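Local coordinates for phosphoribosylamine--glycine ligase (Thermotoga maritima, PDB 1VKZ), which catalyses the ATP-dependent joining of glycine to 5-phospho-beta-D-ribosylamine, giving glycinamide ribonucleotide, ADP and phosphate in de novo purine biosynthesis, at residues S106-K111 / F124-T129; E135-F140 / E165-G170; K172-E177 / G184-D189. All coordinates share one frame; numbering follows the deposited sequence.

Contact 1: S106-K111 / F124-T129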
loop_
_atom_site.group_PDB
_atom_site.type_symbol
_atom_site.label_atom_id
_atom_site.label_comp_id
_atom_site.label_asym_id
_atom_site.label_seq_id
_atom_site.Cartn_x
_atom_site.Cartn_y
_atom_site.Cartn_z
ATOM N N SER A 106 9.473 5.929 -10.303
ATOM C CA SER A 106 10.814 6.434 -10.343
ATOM C C SER A 106 11.066 7.235 -9.075
ATOM O O SER A 106 10.638 8.394 -8.969
ATOM C CB SER A 106 10.998 7.354 -11.534
ATOM O OG SER A 106 12.309 7.908 -11.552
ATOM N N LYS A 107 11.766 6.619 -8.122
ATOM C CA LYS A 107 12.105 7.284 -6.901
ATOM C C LYS A 107 13.020 8.488 -7.148
ATOM O O LYS A 107 12.984 9.434 -6.396
ATOM C CB LYS A 107 12.707 6.290 -5.926
ATOM C CG LYS A 107 11.677 5.406 -5.280
ATOM C CD LYS A 107 12.267 4.532 -4.157
ATOM C CE LYS A 107 11.206 3.602 -3.531
ATOM N NZ LYS A 107 10.299 4.397 -2.650
ATOM N N VAL A 108 13.804 8.464 -8.224
ATOM C CA VAL A 108 14.589 9.620 -8.611
ATOM C C VAL A 108 13.717 10.764 -9.095
ATOM O O VAL A 108 13.906 11.908 -8.669
ATOM C CB VAL A 108 15.552 9.301 -9.723
ATOM C CG1 VAL A 108 16.346 10.554 -10.102
ATOM C CG2 VAL A 108 16.494 8.175 -9.282
ATOM N N TYR A 109 12.784 10.471 -10.013
ATOM C CA TYR A 109 11.858 11.494 -10.443
ATOM C C TYR A 109 11.159 12.094 -9.245
ATOM O O TYR A 109 10.992 13.302 -9.182
ATOM C CB TYR A 109 10.845 10.967 -11.444
ATOM C CG TYR A 109 9.737 11.962 -11.780
ATOM C CD1 TYR A 109 9.921 12.934 -12.750
ATOM C CD2 TYR A 109 8.521 11.934 -11.115
ATOM C CE1 TYR A 109 8.906 13.835 -13.069
ATOM C CE2 TYR A 109 7.516 12.829 -11.416
ATOM C CZ TYR A 109 7.721 13.769 -12.393
ATOM O OH TYR A 109 6.734 14.658 -12.695
ATOM N N ALA A 110 10.759 11.264 -8.278
ATOM C CA ALA A 110 9.956 11.752 -7.169
ATOM C C ALA A 110 10.726 12.784 -6.401
ATOM O O ALA A 110 10.176 13.822 -6.018
ATOM C CB ALA A 110 9.514 10.594 -6.267
ATOM N N LYS A 111 12.020 12.536 -6.221
ATOM C CA LYS A 111 12.887 13.462 -5.477
ATOM C C LYS A 111 13.100 14.782 -6.159
ATOM O O LYS A 111 13.163 15.818 -5.501
ATOM C CB LYS A 111 14.245 12.824 -5.232
ATOM C CG LYS A 111 14.237 11.875 -4.112
ATOM C CD LYS A 111 13.818 12.570 -2.820
ATOM C CE LYS A 111 14.569 12.046 -1.597
ATOM N NZ LYS A 111 14.513 13.020 -0.451
ATOM N N PHE A 124 19.394 14.405 -0.539
ATOM C CA PHE A 124 19.619 13.231 -1.372
ATOM C C PHE A 124 20.587 13.530 -2.499
ATOM O O PHE A 124 20.695 14.668 -2.924
ATOM C CB PHE A 124 18.278 12.785 -2.013
ATOM C CG PHE A 124 17.798 13.722 -3.092
ATOM C CD1 PHE A 124 17.054 14.856 -2.777
ATOM C CD2 PHE A 124 18.138 13.508 -4.427
ATOM C CE1 PHE A 124 16.654 15.744 -3.792
ATOM C CE2 PHE A 124 17.733 14.390 -5.407
ATOM C CZ PHE A 124 17.017 15.519 -5.077
ATOM N N GLU A 125 21.236 12.493 -3.016
ATOM C CA GLU A 125 21.941 12.578 -4.299
ATOM C C GLU A 125 21.488 11.417 -5.163
ATOM O O GLU A 125 20.883 10.469 -4.666
ATOM C CB GLU A 125 23.454 12.473 -4.106
ATOM C CG GLU A 125 24.109 13.543 -3.232
ATOM C CD GLU A 125 24.256 14.895 -3.919
ATOM O OE1 GLU A 125 23.725 15.093 -5.037
ATOM O OE2 GLU A 125 24.924 15.769 -3.325
ATOM N N VAL A 126 21.804 11.480 -6.449
ATOM C CA VAL A 126 21.518 10.388 -7.376
ATOM C C VAL A 126 22.803 9.732 -7.866
ATOM O O VAL A 126 23.677 10.388 -8.438
ATOM C CB VAL A 126 20.728 10.879 -8.604
ATOM C CG1 VAL A 126 20.437 9.708 -9.567
ATOM C CG2 VAL A 126 19.424 11.570 -8.155
ATOM N N ALA A 127 22.913 8.429 -7.642
ATOM C CA ALA A 127 24.032 7.653 -8.176
ATOM C C ALA A 127 23.530 6.726 -9.286
ATOM O O ALA A 127 22.726 5.809 -9.037
ATOM C CB ALA A 127 24.724 6.859 -7.061
ATOM N N GLU A 128 23.998 7.009 -10.501
ATOM C CA GLU A 128 23.649 6.266 -11.691
ATOM C C GLU A 128 24.622 5.116 -11.957
ATOM O O GLU A 128 24.273 4.181 -12.675
ATOM C CB GLU A 128 23.579 7.211 -12.907
ATOM C CG GLU A 128 22.145 7.584 -13.273
ATOM C CD GLU A 128 21.995 8.910 -14.009
ATOM O OE1 GLU A 128 22.753 9.155 -14.994
ATOM O OE2 GLU A 128 21.087 9.696 -13.608
ATOM N N THR A 129 25.831 5.197 -11.392
ATOM C CA THR A 129 26.812 4.101 -11.435
ATOM C C THR A 129 27.399 3.865 -10.035
ATOM O O THR A 129 27.315 4.745 -9.170
ATOM C CB THR A 129 27.970 4.380 -12.428
ATOM O OG1 THR A 129 28.954 5.230 -11.817
ATOM C CG2 THR A 129 27.496 5.141 -13.660
#

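Contact 2: E135-F140 / E165-G170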
loop_
_atom_site.group_PDB
_atom_site.type_symbol
_atom_site.label_atom_id
_atom_site.label_comp_id
_atom_site.label_asym_id
_atom_site.label_seq_id
_atom_site.Cartn_x
_atom_site.Cartn_y
_atom_site.Cartn_z
ATOM N N GLU A 135 31.654 8.056 -4.675
ATOM C CA GLU A 135 31.875 9.495 -4.521
ATOM C C GLU A 135 30.770 10.100 -3.670
ATOM O O GLU A 135 31.036 10.683 -2.625
ATOM C CB GLU A 135 31.928 10.183 -5.901
ATOM C CG GLU A 135 32.080 11.711 -5.886
ATOM C CD GLU A 135 30.777 12.477 -6.156
ATOM O OE1 GLU A 135 30.430 12.681 -7.347
ATOM O OE2 GLU A 135 30.103 12.901 -5.179
ATOM N N LYS A 136 29.528 9.930 -4.116
ATOM C CA LYS A 136 28.393 10.614 -3.509
ATOM C C LYS A 136 28.027 10.087 -2.115
ATOM O O LYS A 136 27.349 10.784 -1.352
ATOM C CB LYS A 136 27.180 10.588 -4.461
ATOM C CG LYS A 136 27.464 11.300 -5.803
ATOM C CD LYS A 136 26.331 11.141 -6.796
ATOM C CE LYS A 136 26.746 11.590 -8.202
ATOM N NZ LYS A 136 26.300 12.967 -8.494
ATOM N N ILE A 137 28.473 8.883 -1.761
ATOM C CA ILE A 137 28.153 8.358 -0.439
ATOM C C ILE A 137 28.886 9.141 0.668
ATOM O O ILE A 137 28.399 9.242 1.800
ATOM C CB ILE A 137 28.402 6.818 -0.350
ATOM C CG1 ILE A 137 27.446 6.177 0.665
ATOM C CG2 ILE A 137 29.877 6.493 -0.045
ATOM C CD1 ILE A 137 25.974 6.354 0.304
ATOM N N LYS A 138 30.028 9.729 0.318
ATOM C CA LYS A 138 30.851 10.487 1.270
ATOM C C LYS A 138 30.156 11.737 1.812
ATOM O O LYS A 138 30.546 12.245 2.868
ATOM C CB LYS A 138 32.209 10.867 0.646
ATOM C CG LYS A 138 33.190 9.698 0.539
ATOM C CD LYS A 138 34.489 10.084 -0.190
ATOM C CE LYS A 138 34.352 9.914 -1.694
ATOM N NZ LYS A 138 35.588 10.253 -2.444
ATOM N N LYS A 139 29.132 12.216 1.105
ATOM C CA LYS A 139 28.294 13.317 1.593
ATOM C C LYS A 139 27.336 12.952 2.756
ATOM O O LYS A 139 26.629 13.823 3.265
ATOM C CB LYS A 139 27.463 13.892 0.439
ATOM C CG LYS A 139 28.272 14.658 -0.613
ATOM C CD LYS A 139 27.321 15.366 -1.589
ATOM C CE LYS A 139 28.068 16.174 -2.665
ATOM N NZ LYS A 139 27.162 17.123 -3.408
ATOM N N PHE A 140 27.312 11.687 3.181
ATOM C CA PHE A 140 26.333 11.224 4.171
ATOM C C PHE A 140 26.984 10.542 5.347
ATOM O O PHE A 140 28.145 10.159 5.290
ATOM C CB PHE A 140 25.355 10.248 3.521
ATOM C CG PHE A 140 24.513 10.861 2.435
ATOM C CD1 PHE A 140 24.986 10.941 1.141
ATOM C CD2 PHE A 140 23.227 11.323 2.712
ATOM C CE1 PHE A 140 24.226 11.479 0.156
ATOM C CE2 PHE A 140 22.454 11.856 1.731
ATOM C CZ PHE A 140 22.953 11.944 0.444
ATOM N N GLU A 165 29.260 -1.983 3.312
ATOM C CA GLU A 165 28.079 -2.794 3.002
ATOM C C GLU A 165 27.107 -2.006 2.125
ATOM O O GLU A 165 26.409 -2.575 1.304
ATOM C CB GLU A 165 27.407 -3.227 4.317
ATOM C CG GLU A 165 26.075 -3.975 4.201
ATOM C CD GLU A 165 25.603 -4.547 5.546
ATOM O OE1 GLU A 165 25.814 -3.898 6.605
ATOM O OE2 GLU A 165 25.014 -5.653 5.551
ATOM N N THR A 166 27.072 -0.693 2.321
ATOM C CA THR A 166 26.298 0.208 1.492
ATOM C C THR A 166 26.839 0.280 0.063
ATOM O O THR A 166 26.070 0.239 -0.919
ATOM C CB THR A 166 26.290 1.613 2.119
ATOM O OG1 THR A 166 25.789 1.550 3.460
ATOM C CG2 THR A 166 25.324 2.509 1.416
ATOM N N ILE A 167 28.154 0.402 -0.064
ATOM C CA ILE A 167 28.752 0.482 -1.374
ATOM C C ILE A 167 28.613 -0.874 -2.064
ATOM O O ILE A 167 28.253 -0.936 -3.228
ATOM C CB ILE A 167 30.222 0.903 -1.247
ATOM C CG1 ILE A 167 30.305 2.354 -0.780
ATOM C CG2 ILE A 167 30.959 0.751 -2.577
ATOM C CD1 ILE A 167 31.678 2.713 -0.177
ATOM N N GLU A 168 28.879 -1.957 -1.332
ATOM C CA GLU A 168 28.825 -3.316 -1.895
ATOM C C GLU A 168 27.438 -3.684 -2.403
ATOM O O GLU A 168 27.299 -4.114 -3.542
ATOM C CB GLU A 168 29.302 -4.353 -0.869
ATOM N N LYS A 169 26.417 -3.499 -1.571
ATOM C CA LYS A 169 25.038 -3.836 -1.942
ATOM C C LYS A 169 24.429 -2.800 -2.878
ATOM O O LYS A 169 23.706 -3.140 -3.827
ATOM C CB LYS A 169 24.149 -3.978 -0.696
ATOM C CG LYS A 169 24.425 -5.233 0.099
ATOM C CD LYS A 169 23.575 -5.350 1.365
ATOM C CE LYS A 169 24.158 -6.457 2.276
ATOM N NZ LYS A 169 23.679 -6.396 3.688
ATOM N N GLY A 170 24.706 -1.533 -2.606
ATOM C CA GLY A 170 24.165 -0.461 -3.424
ATOM C C GLY A 170 24.697 -0.477 -4.843
ATOM O O GLY A 170 23.990 -0.098 -5.787
#

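Contact 3: K172-E177 / G184-D189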
loop_
_atom_site.group_PDB
_atom_site.type_symbol
_atom_site.label_atom_id
_atom_site.label_comp_id
_atom_site.label_asym_id
_atom_site.label_seq_id
_atom_site.Cartn_x
_atom_site.Cartn_y
_atom_site.Cartn_z
ATOM N N LYS A 172 25.675 -3.244 -6.416
ATOM C CA LYS A 172 24.980 -4.408 -6.967
ATOM C C LYS A 172 23.568 -4.062 -7.283
ATOM O O LYS A 172 23.023 -4.557 -8.249
ATOM C CB LYS A 172 24.941 -5.578 -5.978
ATOM C CG LYS A 172 26.216 -6.382 -5.884
ATOM C CD LYS A 172 26.076 -7.493 -4.855
ATOM C CE LYS A 172 27.416 -8.179 -4.583
ATOM N NZ LYS A 172 28.371 -7.266 -3.880
ATOM N N LEU A 173 22.966 -3.222 -6.449
ATOM C CA LEU A 173 21.603 -2.735 -6.707
ATOM C C LEU A 173 21.523 -1.870 -7.971
ATOM O O LEU A 173 20.528 -1.908 -8.694
ATOM C CB LEU A 173 21.068 -1.950 -5.499
ATOM C CG LEU A 173 19.612 -1.438 -5.565
ATOM C CD1 LEU A 173 18.635 -2.568 -5.803
ATOM C CD2 LEU A 173 19.233 -0.726 -4.316
ATOM N N ILE A 174 22.558 -1.068 -8.209
ATOM C CA ILE A 174 22.636 -0.248 -9.420
ATOM C C ILE A 174 22.743 -1.143 -10.671
ATOM O O ILE A 174 22.013 -0.962 -11.636
ATOM C CB ILE A 174 23.853 0.750 -9.359
ATOM C CG1 ILE A 174 23.627 1.840 -8.312
ATOM C CG2 ILE A 174 24.089 1.425 -10.723
ATOM C CD1 ILE A 174 24.896 2.454 -7.770
ATOM N N ILE A 175 23.640 -2.124 -10.612
ATOM C CA ILE A 175 23.989 -2.954 -11.767
ATOM C C ILE A 175 23.056 -4.151 -11.972
ATOM O O ILE A 175 23.259 -4.933 -12.886
ATOM C CB ILE A 175 25.407 -3.442 -11.618
ATOM C CG1 ILE A 175 26.347 -2.262 -11.412
ATOM C CG2 ILE A 175 25.849 -4.236 -12.861
ATOM C CD1 ILE A 175 27.687 -2.688 -10.827
ATOM N N GLY A 176 22.033 -4.289 -11.134
ATOM C CA GLY A 176 21.051 -5.359 -11.280
ATOM C C GLY A 176 21.480 -6.689 -10.697
ATOM O O GLY A 176 20.816 -7.695 -10.910
ATOM N N GLU A 177 22.568 -6.684 -9.938
ATOM C CA GLU A 177 23.022 -7.876 -9.232
ATOM C C GLU A 177 22.469 -8.027 -7.802
ATOM O O GLU A 177 22.622 -9.076 -7.193
ATOM C CB GLU A 177 24.561 -7.949 -9.270
ATOM C CG GLU A 177 25.073 -7.955 -10.707
ATOM C CD GLU A 177 26.504 -8.412 -10.851
ATOM O OE1 GLU A 177 27.329 -8.110 -9.955
ATOM O OE2 GLU A 177 26.802 -9.060 -11.879
ATOM N N GLY A 184 19.586 0.273 -12.421
ATOM C CA GLY A 184 19.459 1.683 -12.717
ATOM C C GLY A 184 19.796 2.518 -11.498
ATOM O O GLY A 184 20.202 1.987 -10.458
ATOM N N PRO A 185 19.610 3.827 -11.624
ATOM C CA PRO A 185 20.096 4.760 -10.628
ATOM C C PRO A 185 19.548 4.453 -9.254
ATOM O O PRO A 185 18.532 3.750 -9.130
ATOM C CB PRO A 185 19.555 6.109 -11.113
ATOM C CG PRO A 185 19.255 5.909 -12.584
ATOM C CD PRO A 185 18.896 4.495 -12.727
ATOM N N VAL A 186 20.228 4.979 -8.235
ATOM C CA VAL A 186 19.731 4.934 -6.869
ATOM C C VAL A 186 19.729 6.319 -6.252
ATOM O O VAL A 186 20.534 7.177 -6.583
ATOM C CB VAL A 186 20.532 3.974 -5.972
ATOM C CG1 VAL A 186 20.515 2.588 -6.552
ATOM C CG2 VAL A 186 21.970 4.462 -5.763
ATOM N N VAL A 187 18.768 6.529 -5.377
ATOM C CA VAL A 187 18.751 7.698 -4.506
ATOM C C VAL A 187 19.585 7.373 -3.257
ATOM O O VAL A 187 19.494 6.284 -2.677
ATOM C CB VAL A 187 17.296 8.093 -4.057
ATOM C CG1 VAL A 187 17.295 9.415 -3.279
ATOM C CG2 VAL A 187 16.356 8.169 -5.282
ATOM N N ILE A 188 20.395 8.332 -2.848
ATOM C CA ILE A 188 21.038 8.240 -1.566
ATOM C C ILE A 188 20.285 9.256 -0.742
ATOM O O ILE A 188 20.236 10.416 -1.097
ATOM C CB ILE A 188 22.516 8.560 -1.694
ATOM C CG1 ILE A 188 23.093 7.842 -2.945
ATOM C CG2 ILE A 188 23.240 8.149 -0.405
ATOM C CD1 ILE A 188 24.489 8.254 -3.349
ATOM N N ASP A 189 19.636 8.807 0.320
ATOM C CA ASP A 189 18.792 9.677 1.097
ATOM C C ASP A 189 19.441 9.894 2.458
ATOM O O ASP A 189 19.995 8.983 3.076
ATOM C CB ASP A 189 17.402 9.043 1.253
ATOM C CG ASP A 189 16.238 10.007 0.904
ATOM O OD1 ASP A 189 16.515 11.134 0.452
ATOM O OD2 ASP A 189 15.012 9.718 1.074
HETATM O O HOH W 1 18.810 0.027 -9.202
#

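Contact 1: S106-K111 / F124-T129
In the ATP-grasp region of the enzyme, the first turns of helix 107-116 rest on edge strand 124-127 through two pairs, Lys111 with Phe124 and Val108 with Val126. Lys111 lies across one face of the Phe124 ring. Its CB sits 3.8 Å from the centroid of the Phe124 ring and only 10° off the normal, a CH-pi contact over the ring centre. From there the lysine bends at chi2 and chi3 and runs back over the ring in the direction opposite to the phenylalanine side chain, so that Lys111 CE ends 3.8 Å from Phe124 CB. Phe124 CG lies between its own backbone N and carbonyl carbon (chi1 72°), which turns the ring face to the helix. The lysine ammonium lies beside CB and CD1 of Phe124, where NZ is hydrogen-bonded to Ala122 O and Thr121 OG1 and makes a salt bridge with Asp189 on the neighbouring strand 186-190. This strand is the inner partner of 124-127 in a four-stranded antiparallel sheet, and Val187 from it touches both Val108 and Phe124. One turn nearer the helix start, Val108 CG1 meets Val126 CG2 at 3.8 Å, the two side chains crossing at about a right angle. Ser106 caps the helix, its OG accepting from Tyr109 N at 3.0 Å with an N-H...O angle of 165°.

Contact 2: E135-F140 / E165-G170
A small apolar contact between two helices, with no hydrogen bond across it, brings helix 130-137 against the early part of helix 163-175, where Ile137 reaches both Thr166 and Ile167. The two branches of Ile137 divide the work. CG1 stands anti to the backbone N (chi1 -150°) and carries CD1 to within 4.1 Å of Thr166 CG2, while the other branch, CG2, approaches Ile167 CD1 at 4.2 Å. Both pairs meet at a slant, and the distances are those of loose methyl-to-methyl packing that buries 108 Å² in all. Thr166 turns its methyl to the isoleucine because CG2 is anti to its own N; its hydroxyl is hydrogen-bonded to Ser162 O, four residues back in the chain, which satisfies this polar atom of a buried residue. The two helices lie over the four-stranded antiparallel sheet of the ATP-grasp region: Ile137 and Thr166 both touch Tyr144 and Ile146 of strand 144-148, Ile137 also reaches Ile188 of strand 186-190, and Thr166 packs on Leu160 of strand 157-160. Residues Ile137 to Phe140 form a type I beta turn, with Phe140 N bonded to Ile137 O at 3.0 Å, and the edge of the Phe140 ring faces Lys136 O and Ile137 O in its plane. On the second helix, the side chain of Lys169 touches Leu158 of strand 157-160.

Contact 3: K172-E177 / G184-D189
The C-terminal part of helix 163-175 and the loop leading into strand 186-190 are joined through their backbones at Ile174 and Gly184, whose CA atoms are 5.0 Å apart. Gly184 N donates to Ile174 O at 2.8 Å, in the carbonyl plane on a lone pair, and the bond is nearly straight at the hydrogen (171°). The glycine carbonyl turns back to the same residue, where Ile174 CA lies 3.5 Å from Gly184 O in a CA-H...O contact. A water completes the join, donating one hydrogen to Leu173 O at 2.6 Å and the other to Gly184 O at 2.7 Å, so that Ile174 O is held by the loop, and Leu173 O is bridged to Gly184 O by the water. Gly184 has a positive phi (122°), with no CB to crowd the carbonyl of the residue before. Gly176, also with positive phi, takes the chain out of the helix.

Strand 186-190 is an inner strand of the antiparallel sheet of the ATP-grasp region, and Val186, its first residue, points at the helix. Val186 CG1 takes both apolar partners: Ile174 CG1 at 3.7 Å, with the two side chains at about a right angle, and Leu173 CD2 at 4.2 Å. With CG1 anti to the carbonyl carbon (chi1 -58°), Val186 CG2 falls between the backbone N and the carbonyl carbon and faces CG1 and CD1 of Ile174. Leu173 continues onto Ile146 and Ala148 of strand 144-148, while Ile174 also packs on Leu133 of helix 130-137.

In the fold
All three contacts lie in the ATP-grasp (A) domain of the enzyme and are built on one four-stranded antiparallel sheet. They follow one another along the chain, each closing before the next opens. Centres of contacts 1 and 3 are about 9 Å apart, those of 2 and 3 about 10 Å, and those of 1 and 2 about 14 Å. Strands 124-127 and 186-190, neighbours in the sheet, join contacts 1 and 3, whereas helix 163-175 serves both 2 and 3. A salt bridge from Glu125 to Lys139 ties contact 1 to contact 2. Asp189 of contact 3, within the predicted ATP-binding span, pairs with Lys111 of contact 1.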